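PDB 4A34: Rbsd/fucu transport protein family protein, which probably catalyses the interconversion of the alpha and beta anomers of L-fucose. Local coordinates for residues I[25-30]-I[119-124]; I[71-76]-I[131-136]. All blocks are in the same frame, centred on the assembly; numbering follows the deposited sequence.

Interaction 1. Residues I[25-30]-I[119-124]. With FUL (beta-L-fucopyranose), chain B.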
loop_
_atom_site.group_PDB
_atom_site.type_symbol
_atom_site.label_atom_id
_atom_site.label_comp_id
_atom_site.label_asym_id
_atom_site.label_seq_id
_atom_site.Cartn_x
_atom_site.Cartn_y
_atom_site.Cartn_z
ATOM N N GLU I 25 -2.014 27.026 0.663
ATOM C CA GLU I 25 -2.589 27.429 1.944
ATOM C C GLU I 25 -2.461 26.317 2.984
ATOM O O GLU I 25 -2.366 25.138 2.640
ATOM C CB GLU I 25 -4.049 27.843 1.772
ATOM C CG GLU I 25 -4.228 29.092 0.919
ATOM C CD GLU I 25 -5.671 29.362 0.534
ATOM O OE1 GLU I 25 -6.591 28.907 1.243
ATOM O OE2 GLU I 25 -5.890 30.040 -0.485
ATOM N N ILE I 26 -2.431 26.714 4.254
ATOM C CA ILE I 26 -2.377 25.771 5.367
ATOM C C ILE I 26 -3.263 26.255 6.500
ATOM O O ILE I 26 -3.244 27.435 6.843
ATOM C CB ILE I 26 -0.923 25.518 5.881
ATOM C CG1 ILE I 26 -0.946 24.537 7.069
ATOM C CG2 ILE I 26 -0.223 26.837 6.212
ATOM C CD1 ILE I 26 0.381 24.134 7.588
ATOM N N VAL I 27 -4.025 25.330 7.076
ATOM C CA VAL I 27 -4.995 25.653 8.109
ATOM C C VAL I 27 -4.472 25.266 9.477
ATOM O O VAL I 27 -4.064 24.125 9.701
ATOM C CB VAL I 27 -6.350 24.950 7.865
ATOM C CG1 VAL I 27 -7.361 25.363 8.911
ATOM C CG2 VAL I 27 -6.887 25.273 6.476
ATOM N N LEU I 28 -4.481 26.228 10.392
ATOM C CA LEU I 28 -4.153 25.947 11.771
ATOM C C LEU I 28 -5.486 25.744 12.465
ATOM O O LEU I 28 -6.197 26.703 12.774
ATOM C CB LEU I 28 -3.332 27.090 12.387
ATOM C CG LEU I 28 -2.107 27.578 11.584
ATOM C CD1 LEU I 28 -1.396 28.762 12.248
ATOM C CD2 LEU I 28 -1.102 26.459 11.331
ATOM N N ALA I 29 -5.848 24.483 12.668
ATOM C CA ALA I 29 -7.168 24.150 13.181
ATOM C C ALA I 29 -7.181 24.031 14.699
ATOM O O ALA I 29 -6.238 23.501 15.291
ATOM C CB ALA I 29 -7.657 22.870 12.547
ATOM N N ASP I 30 -8.251 24.509 15.328
ATOM C CA ASP I 30 -8.378 24.393 16.775
ATOM C C ASP I 30 -8.968 23.044 17.179
ATOM O O ASP I 30 -9.483 22.310 16.340
ATOM C CB ASP I 30 -9.149 25.582 17.382
ATOM C CG ASP I 30 -10.639 25.618 17.003
ATOM O OD1 ASP I 30 -11.305 24.557 16.897
ATOM O OD2 ASP I 30 -11.156 26.745 16.844
ATOM N N TYR I 119 -3.579 22.870 1.340
ATOM C CA TYR I 119 -2.576 21.830 1.201
ATOM C C TYR I 119 -2.548 20.943 2.431
ATOM O O TYR I 119 -2.402 19.734 2.317
ATOM C CB TYR I 119 -1.191 22.414 0.930
ATOM C CG TYR I 119 -0.147 21.371 0.625
ATOM C CD1 TYR I 119 -0.209 20.608 -0.541
ATOM C CD2 TYR I 119 0.903 21.134 1.500
ATOM C CE1 TYR I 119 0.761 19.647 -0.830
ATOM C CE2 TYR I 119 1.876 20.183 1.218
ATOM C CZ TYR I 119 1.796 19.442 0.055
ATOM O OH TYR I 119 2.762 18.491 -0.215
ATOM N N ALA I 120 -2.697 21.544 3.604
ATOM C CA ALA I 120 -2.708 20.780 4.838
ATOM C C ALA I 120 -3.470 21.475 5.954
ATOM O O ALA I 120 -3.536 22.719 6.032
ATOM C CB ALA I 120 -1.293 20.471 5.287
ATOM N N ILE I 121 -4.050 20.650 6.816
ATOM C CA ILE I 121 -4.607 21.129 8.059
ATOM C C ILE I 121 -3.780 20.532 9.185
ATOM O O ILE I 121 -3.500 19.323 9.195
ATOM C CB ILE I 121 -6.090 20.732 8.213
ATOM C CG1 ILE I 121 -6.918 21.263 7.026
ATOM C CG2 ILE I 121 -6.625 21.195 9.578
ATOM C CD1 ILE I 121 -8.408 20.990 7.104
ATOM N N VAL I 122 -3.364 21.388 10.112
ATOM C CA VAL I 122 -2.780 20.928 11.370
ATOM C C VAL I 122 -3.792 21.052 12.515
ATOM O O VAL I 122 -4.291 22.134 12.801
ATOM C CB VAL I 122 -1.422 21.631 11.701
ATOM C CG1 VAL I 122 -1.422 23.061 11.263
ATOM C CG2 VAL I 122 -1.083 21.520 13.173
ATOM N N ALA I 123 -4.109 19.920 13.130
ATOM C CA ALA I 123 -4.950 19.885 14.317
ATOM C C ALA I 123 -4.120 20.266 15.545
ATOM O O ALA I 123 -3.127 19.617 15.863
ATOM C CB ALA I 123 -5.565 18.507 14.490
ATOM N N THR I 124 -4.522 21.328 16.227
ATOM C CA THR I 124 -3.790 21.786 17.394
ATOM C C THR I 124 -4.568 21.464 18.668
ATOM O O THR I 124 -5.642 20.864 18.610
ATOM C CB THR I 124 -3.522 23.290 17.313
ATOM O OG1 THR I 124 -4.758 23.986 17.498
ATOM C CG2 THR I 124 -2.896 23.670 15.960
HETATM C C1 FUL B . -16.117 24.921 14.785
HETATM C C2 FUL B . -14.839 25.069 15.620
HETATM O O2 FUL B . -13.673 25.006 14.830
HETATM C C3 FUL B . -14.894 26.434 16.303
HETATM O O3 FUL B . -13.791 26.624 17.148
HETATM C C4 FUL B . -16.173 26.563 17.111
HETATM O O4 FUL B . -16.166 25.569 18.101
HETATM C C5 FUL B . -17.362 26.334 16.186
HETATM C C6 FUL B . -18.681 26.548 16.918
HETATM O O5 FUL B . -17.247 25.025 15.638
HETATM O O1 FUL B . -16.159 23.696 14.096
#
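Val-27 and Val-122 join strands 25-29 and 120-124, two parallel neighbours inside the mixed sheet of the RbsD/FucU fold. Three bonds make the regular part of the seam: Val-27 N to Ala-120 O and Val-122 N to Val-27 O, both nearly straight at 2.9 Å, and a somewhat more bent one from Ala-29 N to Val-122 O at 2.8 Å. Val-27 and Val-122 thus each spend both backbone polar groups on this neighbour, whereas Ile-26 and Leu-28 bond to strand 133-136 and Ile-121 and Ala-123 to strand 42-45. At the start of the seam Glu-25 O accepts from Tyr-119 N in a more bent bond (142°), and Glu-25 OE2 forms salt bridges with Arg-114 and Lys-136.

The beta-branched and small apolar residues suit a buried sheet. Val-27 and Ile-121 lie side by side over one face, CB of Val-27 3.8 Å from CG1 of Ile-121; helix 35-38 covers this face next to Ala-29 and Ile-121. On the other face Leu-28 runs alongside Val-122 and touches Ile-57 of helix 50-60.

Just after strand 25-29, Asp-30 turns to the sugar. Its OD2 accepts from fucose O3 at 2.7 Å and from Ala-131 N, while OD1 takes the longer bond from fucose O2, so a short acidic side chain receives two adjacent hydroxyls. Thr-124 closes the seam: with OG1 set between its backbone N and carbonyl carbon (chi1 71°), the hydroxyl donates to Ala-29 O at 2.7 Å, and Thr-124 N donates to that same oxygen from the opposite face of the carbonyl plane.

Interaction 2. Residues I[71-76]-I[131-136]. With FUL (beta-L-fucopyranose), chain B.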
loop_
_atom_site.group_PDB
_atom_site.type_symbol
_atom_site.label_atom_id
_atom_site.label_comp_id
_atom_site.label_asym_id
_atom_site.label_seq_id
_atom_site.Cartn_x
_atom_site.Cartn_y
_atom_site.Cartn_z
ATOM N N ILE I 71 -4.726 35.854 4.926
ATOM C CA ILE I 71 -5.127 35.294 6.228
ATOM C C ILE I 71 -6.652 35.330 6.387
ATOM O O ILE I 71 -7.295 36.331 6.064
ATOM C CB ILE I 71 -4.431 36.048 7.397
ATOM C CG1 ILE I 71 -2.915 35.846 7.349
ATOM C CG2 ILE I 71 -4.964 35.606 8.748
ATOM C CD1 ILE I 71 -2.134 36.964 7.974
ATOM N N GLN I 72 -7.229 34.230 6.863
ATOM C CA GLN I 72 -8.668 34.166 7.104
ATOM C C GLN I 72 -8.971 33.632 8.490
ATOM O O GLN I 72 -8.351 32.669 8.940
ATOM C CB GLN I 72 -9.381 33.285 6.073
ATOM C CG GLN I 72 -9.445 33.839 4.665
ATOM C CD GLN I 72 -8.206 33.510 3.871
ATOM O OE1 GLN I 72 -7.870 32.336 3.666
ATOM N NE2 GLN I 72 -7.504 34.545 3.428
ATOM N N PHE I 73 -9.924 34.258 9.169
ATOM C CA PHE I 73 -10.436 33.706 10.413
ATOM C C PHE I 73 -11.836 33.165 10.158
ATOM O O PHE I 73 -12.381 33.354 9.074
ATOM C CB PHE I 73 -10.436 34.737 11.547
ATOM C CG PHE I 73 -9.075 35.296 11.885
ATOM C CD1 PHE I 73 -7.907 34.612 11.568
ATOM C CD2 PHE I 73 -8.968 36.504 12.563
ATOM C CE1 PHE I 73 -6.653 35.139 11.894
ATOM C CE2 PHE I 73 -7.721 37.035 12.893
ATOM C CZ PHE I 73 -6.563 36.354 12.552
ATOM N N MET I 74 -12.395 32.462 11.135
ATOM C CA MET I 74 -13.750 31.949 11.019
ATOM C C MET I 74 -14.672 32.839 11.829
ATOM O O MET I 74 -14.545 32.909 13.052
ATOM C CB MET I 74 -13.835 30.505 11.519
ATOM C CG MET I 74 -15.259 29.942 11.570
ATOM S SD MET I 74 -15.379 28.305 12.320
ATOM C CE MET I 74 -14.744 27.275 10.995
ATOM N N ASN I 75 -15.601 33.509 11.151
ATOM C CA ASN I 75 -16.521 34.425 11.820
ATOM C C ASN I 75 -17.485 33.721 12.777
ATOM O O ASN I 75 -17.817 32.552 12.589
ATOM C CB ASN I 75 -17.295 35.274 10.809
ATOM C CG ASN I 75 -17.538 36.697 11.310
ATOM O OD1 ASN I 75 -17.604 36.945 12.520
ATOM N ND2 ASN I 75 -17.660 37.638 10.379
ATOM N N VAL I 76 -17.916 34.449 13.804
ATOM C CA VAL I 76 -18.861 33.928 14.799
ATOM C C VAL I 76 -20.325 33.971 14.329
ATOM O O VAL I 76 -20.699 34.796 13.504
ATOM C CB VAL I 76 -18.734 34.688 16.158
ATOM C CG1 VAL I 76 -17.331 34.514 16.748
ATOM C CG2 VAL I 76 -19.074 36.170 15.996
ATOM N N ALA I 131 -10.932 29.807 16.512
ATOM C CA ALA I 131 -9.506 30.119 16.665
ATOM C C ALA I 131 -8.702 29.651 15.465
ATOM O O ALA I 131 -7.468 29.696 15.468
ATOM C CB ALA I 131 -8.963 29.481 17.947
ATOM N N ASN I 132 -9.423 29.205 14.447
ATOM C CA ASN I 132 -8.843 28.631 13.259
ATOM C C ASN I 132 -8.281 29.722 12.359
ATOM O O ASN I 132 -8.853 30.798 12.272
ATOM C CB ASN I 132 -9.926 27.840 12.531
ATOM C CG ASN I 132 -10.559 26.779 13.411
ATOM O OD1 ASN I 132 -9.969 25.728 13.642
ATOM N ND2 ASN I 132 -11.766 27.046 13.901
ATOM N N ILE I 133 -7.160 29.451 11.697
ATOM C CA ILE I 133 -6.555 30.429 10.793
ATOM C C ILE I 133 -6.226 29.737 9.484
ATOM O O ILE I 133 -5.917 28.554 9.489
ATOM C CB ILE I 133 -5.235 31.033 11.369
ATOM C CG1 ILE I 133 -5.392 31.464 12.828
ATOM C CG2 ILE I 133 -4.762 32.218 10.537
ATOM C CD1 ILE I 133 -4.111 32.006 13.441
ATOM N N ILE I 134 -6.304 30.457 8.367
ATOM C CA ILE I 134 -5.745 29.959 7.104
ATOM C C ILE I 134 -4.679 30.917 6.624
ATOM O O ILE I 134 -4.920 32.121 6.520
ATOM C CB ILE I 134 -6.784 29.773 5.979
ATOM C CG1 ILE I 134 -7.969 28.934 6.459
ATOM C CG2 ILE I 134 -6.124 29.126 4.762
ATOM C CD1 ILE I 134 -9.086 28.848 5.474
ATOM N N LEU I 135 -3.497 30.367 6.359
ATOM C CA LEU I 135 -2.345 31.133 5.917
ATOM C C LEU I 135 -2.000 30.699 4.511
ATOM O O LEU I 135 -2.023 29.499 4.208
ATOM C CB LEU I 135 -1.165 30.870 6.845
ATOM C CG LEU I 135 -1.347 31.125 8.346
ATOM C CD1 LEU I 135 -0.139 30.597 9.099
ATOM C CD2 LEU I 135 -1.537 32.620 8.615
ATOM N N LYS I 136 -1.694 31.670 3.654
ATOM C CA LYS I 136 -1.351 31.406 2.253
ATOM C C LYS I 136 0.112 31.766 1.951
ATOM O O LYS I 136 0.501 32.927 2.033
ATOM C CB LYS I 136 -2.311 32.150 1.312
ATOM C CG LYS I 136 -2.109 31.828 -0.172
ATOM C CD LYS I 136 -2.772 32.861 -1.082
ATOM C CE LYS I 136 -4.130 32.421 -1.564
ATOM N NZ LYS I 136 -4.051 31.324 -2.550
HETATM C C1 FUL B . -16.117 24.921 14.785
HETATM C C2 FUL B . -14.839 25.069 15.620
HETATM O O2 FUL B . -13.673 25.006 14.830
HETATM C C3 FUL B . -14.894 26.434 16.303
HETATM O O3 FUL B . -13.791 26.624 17.148
HETATM C C4 FUL B . -16.173 26.563 17.111
HETATM O O4 FUL B . -16.166 25.569 18.101
HETATM C C5 FUL B . -17.362 26.334 16.186
HETATM C C6 FUL B . -18.681 26.548 16.918
HETATM O O5 FUL B . -17.247 25.025 15.638
HETATM O O1 FUL B . -16.159 23.696 14.096
#
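Ile-71, Phe-73 and Ile-133 put their side chains on one face of an antiparallel pair formed by strands 71-74 and 133-136, in the interior of the sheet. Ile-71 stands beside both Ile-133 and Leu-135, all pointing the same way: its CG2 meets CG2 of Ile-133 at 3.8 Å, and its CG1 meets CD2 of Leu-135 at 3.7 Å. Phe-73 brings the edge of its ring to Ile-133, whose CG2 lies in the ring plane, 3.7 Å from CE1. That methyl is therefore shared by Ile-71 and the aromatic rim, and it reaches them because CG2 of Ile-133 is anti to the backbone N. Trp-86 meets the Phe-73 ring from elsewhere in the chain.

Gln-72 and Ile-134 occupy the other face and cross obliquely. The glutamine chain bends at chi2 (85°), and its OE1 comes within 3.6 Å of CB of Ile-134, while NE2 bonds to Ser-69. Their backbones form the hydrogen-bonded pair, each N donating to the other's O at 3.1 Å.

Nearer the sugar, Met-74 and Asn-132 lie side by side, SD 4.1 Å from ND2. The amide of Asn-132 is suited to its place because it offers both polarities: ND2 donates to fucose O2 at 2.9 Å, and OD1 accepts from Asp-30 N. Held on both sides, the amide probably has little choice of orientation, consistent with the assigned ND2 and OD1, so apolar packing on the Ile-71, Phe-73 and Ile-133 face gives way at the sugar-side end to a directed donor for the ligand hydroxyl.

Overall arrangement
The two contacts belong to one six-stranded mixed sheet, with centres about 10 Å apart. Strands 25-29 and 133-136 are antiparallel neighbours there, so the four strands run 120-124, 25-29, 133-136, 71-74 across its middle. Along the chain the segments alternate: 25-30, 71-76, 119-124, 131-136, and the last two strands follow each other directly. Among the places where the interactions meet is Ile-26 N, 2.8 Å from Leu-135 O, a probable hydrogen bond. At one end of the central strands, interaction 1 supplies Asp-30 and interaction 2 Asn-132 to the same fucose, which His-22 of a neighbouring subunit also binds, making the pocket one shared between chains of the decamer.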